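Local coordinates for CrtC domain-containing protein (Fusarium vanettenii 77-13-4, PDB 7A0Q) that probably hydrates the phytoalexin kievitone, as a secreted fungal lyase built from two lipocalin-like domains, at residues 54-66 / 72-84. Residues are numbered along the deposited sequence; the frame is centred on the assembly and turned at random.
Sequences SVGGSWWSSSYIT and QYVVLAHYLDNPV
His78 and Ser58 meet across two neighbouring antiparallel strands, with NE2 of His78 2.9 Å from OG of Ser58 in a hydrogen bond whose donor may be either. The serine hydroxyl reaches the imidazole edge because OG lies anti to the backbone N (chi1 167°). Trp60 crosses the same histidine at about a right angle, its CD1 3.6 Å from His78 CG, in an offset edge-to-face pair with the indole edge toward the imidazole face. Histidine suits this place by offering Trp60 a ring and Ser58 a nitrogen. Further along this face Tyr64 CD2 packs against Val74 CG2, and Gln72 NE2 donates to Thr66 OG1 at 2.9 Å, nearly straight (174°) and in the amide plane; Thr66 OG1 also bonds Lys200 O.

On the other face Trp59 and Tyr79 lie side by side, CE3 to CD1 3.7 Å; their polar ends bond Gln51 O and Thr110 OG1, and Tyr79 lies near the magnesium ion, whose site includes Thr86. A water joins Ser61 OG, Ser63 OG and Val75 O; the hydroxyls also bond Ser138 and Thr203, respectively.

Paired backbone bonds from Trp59–Tyr79 to Ile65–Tyr73 fix this register in the hairpin of 58-66 and 72-81, flanked by strands 202-210 and 86-94. Asp81 N donates to Gly57 O, where a CB would jam against the preceding carbonyl, and a water links Gly57 N to Asp81 OD2.

Trp60 and Tyr64 touch strand 317-328 of the second barrel. An imidazole near Trp60, probably from the crystallisation liquor, hints that this polar, aromatic junction may border a pocket.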
loop_
_atom_site.group_PDB
_atom_site.type_symbol
_atom_site.label_atom_id
_atom_site.label_comp_id
_atom_site.label_asym_id
_atom_site.label_seq_id
_atom_site.Cartn_x
_atom_site.Cartn_y
_atom_site.Cartn_z
ATOM N N SER A 54 15.622 -11.026 6.853
ATOM C CA SER A 54 15.664 -11.616 8.193
ATOM C C SER A 54 14.610 -11.021 9.109
ATOM O O SER A 54 14.240 -11.657 10.101
ATOM C CB SER A 54 17.027 -11.403 8.849
ATOM O OG SER A 54 17.324 -10.014 8.923
ATOM N N VAL A 55 14.146 -9.800 8.820
ATOM C CA VAL A 55 13.176 -9.159 9.707
ATOM C C VAL A 55 11.800 -9.787 9.541
ATOM O O VAL A 55 10.985 -9.764 10.476
ATOM C CB VAL A 55 13.178 -7.639 9.448
ATOM C CG1 VAL A 55 12.093 -6.911 10.257
ATOM C CG2 VAL A 55 14.547 -7.062 9.777
ATOM N N GLY A 56 11.523 -10.369 8.370
ATOM C CA GLY A 56 10.274 -11.055 8.108
ATOM C C GLY A 56 9.169 -10.086 7.729
ATOM O O GLY A 56 9.375 -8.876 7.615
ATOM N N GLY A 57 7.974 -10.632 7.525
ATOM C CA GLY A 57 6.780 -9.815 7.364
ATOM C C GLY A 57 6.416 -9.579 5.898
ATOM O O GLY A 57 6.350 -10.523 5.100
ATOM N N SER A 58 6.139 -8.316 5.558
ATOM C CA SER A 58 5.488 -7.948 4.313
ATOM C C SER A 58 6.216 -6.773 3.670
ATOM O O SER A 58 6.635 -5.843 4.358
ATOM C CB SER A 58 4.012 -7.603 4.594
ATOM O OG SER A 58 3.380 -6.967 3.499
ATOM N N TRP A 59 6.367 -6.835 2.343
ATOM C CA TRP A 59 7.000 -5.794 1.536
ATOM C C TRP A 59 6.030 -5.469 0.403
ATOM O O TRP A 59 5.545 -6.387 -0.262
ATOM C CB TRP A 59 8.358 -6.264 0.981
ATOM C CG TRP A 59 9.422 -6.602 2.009
ATOM C CD1 TRP A 59 10.449 -5.803 2.409
ATOM C CD2 TRP A 59 9.581 -7.843 2.732
ATOM N NE1 TRP A 59 11.232 -6.456 3.339
ATOM C CE2 TRP A 59 10.712 -7.706 3.555
ATOM C CE3 TRP A 59 8.857 -9.043 2.774
ATOM C CZ2 TRP A 59 11.151 -8.729 4.407
ATOM C CZ3 TRP A 59 9.298 -10.065 3.613
ATOM C CH2 TRP A 59 10.434 -9.898 4.418
ATOM N N TRP A 60 5.735 -4.185 0.184
ATOM C CA TRP A 60 4.573 -3.813 -0.617
ATOM C C TRP A 60 4.817 -2.490 -1.328
ATOM O O TRP A 60 5.390 -1.569 -0.746
ATOM C CB TRP A 60 3.361 -3.722 0.320
ATOM C CG TRP A 60 2.008 -3.492 -0.241
ATOM C CD1 TRP A 60 1.017 -4.423 -0.378
ATOM C CD2 TRP A 60 1.432 -2.235 -0.633
ATOM N NE1 TRP A 60 -0.124 -3.837 -0.857
ATOM C CE2 TRP A 60 0.098 -2.493 -1.023
ATOM C CE3 TRP A 60 1.915 -0.923 -0.697
ATOM C CZ2 TRP A 60 -0.757 -1.492 -1.486
ATOM C CZ3 TRP A 60 1.055 0.081 -1.149
ATOM C CH2 TRP A 60 -0.263 -0.214 -1.539
ATOM N N SER A 61 4.386 -2.400 -2.587
ATOM C CA SER A 61 4.512 -1.143 -3.314
ATOM C C SER A 61 3.305 -0.920 -4.207
ATOM O O SER A 61 2.779 -1.858 -4.818
ATOM C CB SER A 61 5.808 -1.079 -4.162
ATOM O OG SER A 61 5.864 -2.059 -5.196
ATOM N N SER A 62 2.857 0.332 -4.256
ATOM C CA SER A 62 1.865 0.777 -5.234
ATOM C C SER A 62 2.439 1.960 -6.007
ATOM O O SER A 62 2.714 3.016 -5.429
ATOM C CB SER A 62 0.540 1.111 -4.549
ATOM O OG SER A 62 0.654 2.238 -3.691
ATOM N N SER A 63 2.661 1.765 -7.304
ATOM C CA SER A 63 3.252 2.796 -8.146
ATOM C C SER A 63 2.166 3.474 -8.961
ATOM O O SER A 63 1.394 2.801 -9.652
ATOM C CB SER A 63 4.313 2.209 -9.077
ATOM O OG SER A 63 5.385 1.648 -8.341
ATOM N N TYR A 64 2.099 4.797 -8.845
ATOM C CA TYR A 64 1.192 5.635 -9.616
ATOM C C TYR A 64 2.003 6.206 -10.771
ATOM O O TYR A 64 2.856 7.072 -10.559
ATOM C CB TYR A 64 0.621 6.739 -8.730
ATOM C CG TYR A 64 -0.070 6.239 -7.472
ATOM C CD1 TYR A 64 0.650 5.974 -6.310
ATOM C CD2 TYR A 64 -1.447 6.036 -7.458
ATOM C CE1 TYR A 64 0.006 5.520 -5.158
ATOM C CE2 TYR A 64 -2.098 5.592 -6.330
ATOM C CZ TYR A 64 -1.372 5.333 -5.184
ATOM O OH TYR A 64 -2.057 4.891 -4.083
ATOM N N ILE A 65 1.750 5.713 -11.985
ATOM C CA ILE A 65 2.680 5.847 -13.102
ATOM C C ILE A 65 2.052 6.693 -14.205
ATOM O O ILE A 65 0.889 6.491 -14.559
ATOM C CB ILE A 65 3.078 4.464 -13.654
ATOM C CG1 ILE A 65 4.057 3.757 -12.702
ATOM C CG2 ILE A 65 3.661 4.591 -15.062
ATOM C CD1 ILE A 65 4.211 2.285 -12.983
ATOM N N THR A 66 2.819 7.647 -14.729
ATOM C CA THR A 66 2.602 8.186 -16.069
ATOM C C THR A 66 3.771 7.728 -16.930
ATOM O O THR A 66 4.928 7.887 -16.529
ATOM C CB THR A 66 2.518 9.716 -16.077
ATOM O OG1 THR A 66 1.555 10.165 -15.116
ATOM C CG2 THR A 66 2.111 10.217 -17.467
ATOM N N GLN A 72 -1.455 6.381 -18.069
ATOM C CA GLN A 72 -1.376 6.253 -16.619
ATOM C C GLN A 72 -1.810 4.868 -16.156
ATOM O O GLN A 72 -2.787 4.296 -16.658
ATOM C CB GLN A 72 -2.195 7.335 -15.926
ATOM C CG GLN A 72 -1.577 8.711 -16.127
ATOM C CD GLN A 72 -2.151 9.756 -15.214
ATOM O OE1 GLN A 72 -3.362 9.826 -15.011
ATOM N NE2 GLN A 72 -1.282 10.588 -14.658
ATOM N N TYR A 73 -1.071 4.343 -15.178
ATOM C CA TYR A 73 -1.306 3.016 -14.633
ATOM C C TYR A 73 -1.106 3.071 -13.131
ATOM O O TYR A 73 -0.395 3.935 -12.616
ATOM C CB TYR A 73 -0.351 1.970 -15.223
ATOM C CG TYR A 73 -0.511 1.769 -16.713
ATOM C CD1 TYR A 73 0.139 2.601 -17.612
ATOM C CD2 TYR A 73 -1.312 0.744 -17.216
ATOM C CE1 TYR A 73 -0.009 2.423 -18.980
ATOM C CE2 TYR A 73 -1.465 0.562 -18.588
ATOM C CZ TYR A 73 -0.809 1.408 -19.459
ATOM O OH TYR A 73 -0.941 1.243 -20.824
ATOM N N VAL A 74 -1.734 2.134 -12.430
ATOM C CA VAL A 74 -1.411 1.858 -11.032
ATOM C C VAL A 74 -0.913 0.419 -10.980
ATOM O O VAL A 74 -1.599 -0.499 -11.449
ATOM C CB VAL A 74 -2.613 2.084 -10.102
ATOM C CG1 VAL A 74 -2.285 1.615 -8.691
ATOM C CG2 VAL A 74 -3.001 3.560 -10.090
ATOM N N VAL A 75 0.287 0.223 -10.446
ATOM C CA VAL A 75 0.937 -1.083 -10.438
ATOM C C VAL A 75 1.222 -1.478 -8.997
ATOM O O VAL A 75 1.850 -0.716 -8.252
ATOM C CB VAL A 75 2.236 -1.077 -11.263
ATOM C CG1 VAL A 75 2.903 -2.440 -11.179
ATOM C CG2 VAL A 75 1.919 -0.747 -12.716
ATOM N N LEU A 76 0.799 -2.678 -8.627
ATOM C CA LEU A 76 0.950 -3.193 -7.273
ATOM C C LEU A 76 1.930 -4.355 -7.257
ATOM O O LEU A 76 1.915 -5.197 -8.155
ATOM C CB LEU A 76 -0.392 -3.678 -6.743
ATOM C CG LEU A 76 -1.306 -2.689 -6.040
ATOM C CD1 LEU A 76 -1.379 -1.327 -6.727
ATOM C CD2 LEU A 76 -2.664 -3.319 -5.989
ATOM N N ALA A 77 2.780 -4.400 -6.234
ATOM C CA ALA A 77 3.656 -5.539 -5.988
ATOM C C ALA A 77 3.652 -5.833 -4.497
ATOM O O ALA A 77 3.724 -4.905 -3.686
ATOM C CB ALA A 77 5.089 -5.269 -6.447
ATOM N N HIS A 78 3.587 -7.115 -4.130
ATOM C CA HIS A 78 3.506 -7.460 -2.715
ATOM C C HIS A 78 4.111 -8.835 -2.469
ATOM O O HIS A 78 3.703 -9.805 -3.113
ATOM C CB HIS A 78 2.048 -7.446 -2.261
ATOM C CG HIS A 78 1.855 -7.871 -0.840
ATOM N ND1 HIS A 78 0.825 -8.697 -0.449
ATOM C CD2 HIS A 78 2.563 -7.590 0.281
ATOM C CE1 HIS A 78 0.898 -8.898 0.857
ATOM N NE2 HIS A 78 1.950 -8.245 1.322
ATOM N N TYR A 79 5.057 -8.918 -1.530
ATOM C CA TYR A 79 5.599 -10.192 -1.059
ATOM C C TYR A 79 5.254 -10.370 0.410
ATOM O O TYR A 79 5.465 -9.458 1.212
ATOM C CB TYR A 79 7.120 -10.262 -1.234
ATOM C CG TYR A 79 7.732 -11.589 -0.820
ATOM C CD1 TYR A 79 8.045 -11.858 0.512
ATOM C CD2 TYR A 79 8.013 -12.565 -1.771
ATOM C CE1 TYR A 79 8.621 -13.074 0.887
ATOM C CE2 TYR A 79 8.587 -13.780 -1.403
ATOM C CZ TYR A 79 8.879 -14.027 -0.078
ATOM O OH TYR A 79 9.456 -15.230 0.272
ATOM N N LEU A 80 4.751 -11.549 0.765
ATOM C CA LEU A 80 4.418 -11.860 2.150
ATOM C C LEU A 80 5.170 -13.109 2.586
ATOM O O LEU A 80 5.098 -14.149 1.919
ATOM C CB LEU A 80 2.908 -12.070 2.321
ATOM C CG LEU A 80 2.491 -12.375 3.766
ATOM C CD1 LEU A 80 2.683 -11.157 4.656
ATOM C CD2 LEU A 80 1.052 -12.856 3.843
ATOM N N ASP A 81 5.889 -13.009 3.702
ATOM C CA ASP A 81 6.440 -14.184 4.360
ATOM C C ASP A 81 5.489 -14.632 5.461
ATOM O O ASP A 81 5.025 -13.812 6.255
ATOM C CB ASP A 81 7.822 -13.920 4.950
ATOM C CG ASP A 81 8.365 -15.145 5.658
ATOM O OD1 ASP A 81 8.676 -16.129 4.954
ATOM O OD2 ASP A 81 8.436 -15.143 6.907
ATOM N N ASN A 82 5.210 -15.932 5.507
ATOM C CA ASN A 82 4.274 -16.517 6.461
ATOM C C ASN A 82 4.809 -17.887 6.849
ATOM O O ASN A 82 5.521 -18.512 6.055
ATOM C CB ASN A 82 2.869 -16.614 5.838
ATOM C CG ASN A 82 1.877 -17.353 6.709
ATOM O OD1 ASN A 82 1.784 -18.580 6.661
ATOM N ND2 ASN A 82 1.121 -16.608 7.501
ATOM N N PRO A 83 4.523 -18.367 8.065
ATOM C CA PRO A 83 5.073 -19.674 8.470
ATOM C C PRO A 83 4.625 -20.835 7.596
ATOM O O PRO A 83 5.365 -21.821 7.466
ATOM C CB PRO A 83 4.572 -19.824 9.913
ATOM C CG PRO A 83 4.404 -18.427 10.388
ATOM C CD PRO A 83 3.912 -17.654 9.200
ATOM N N VAL A 84 3.448 -20.750 6.983
ATOM C CA VAL A 84 2.928 -21.852 6.177
ATOM C C VAL A 84 3.413 -21.775 4.736
ATOM O O VAL A 84 3.703 -22.801 4.117
ATOM C CB VAL A 84 1.388 -21.866 6.252
ATOM C CG1 VAL A 84 0.824 -23.064 5.497
ATOM C CG2 VAL A 84 0.937 -21.872 7.709
HETATM O O HOH W 1 7.650 -13.308 8.634
HETATM O O HOH W 2 4.640 -0.985 -7.394
#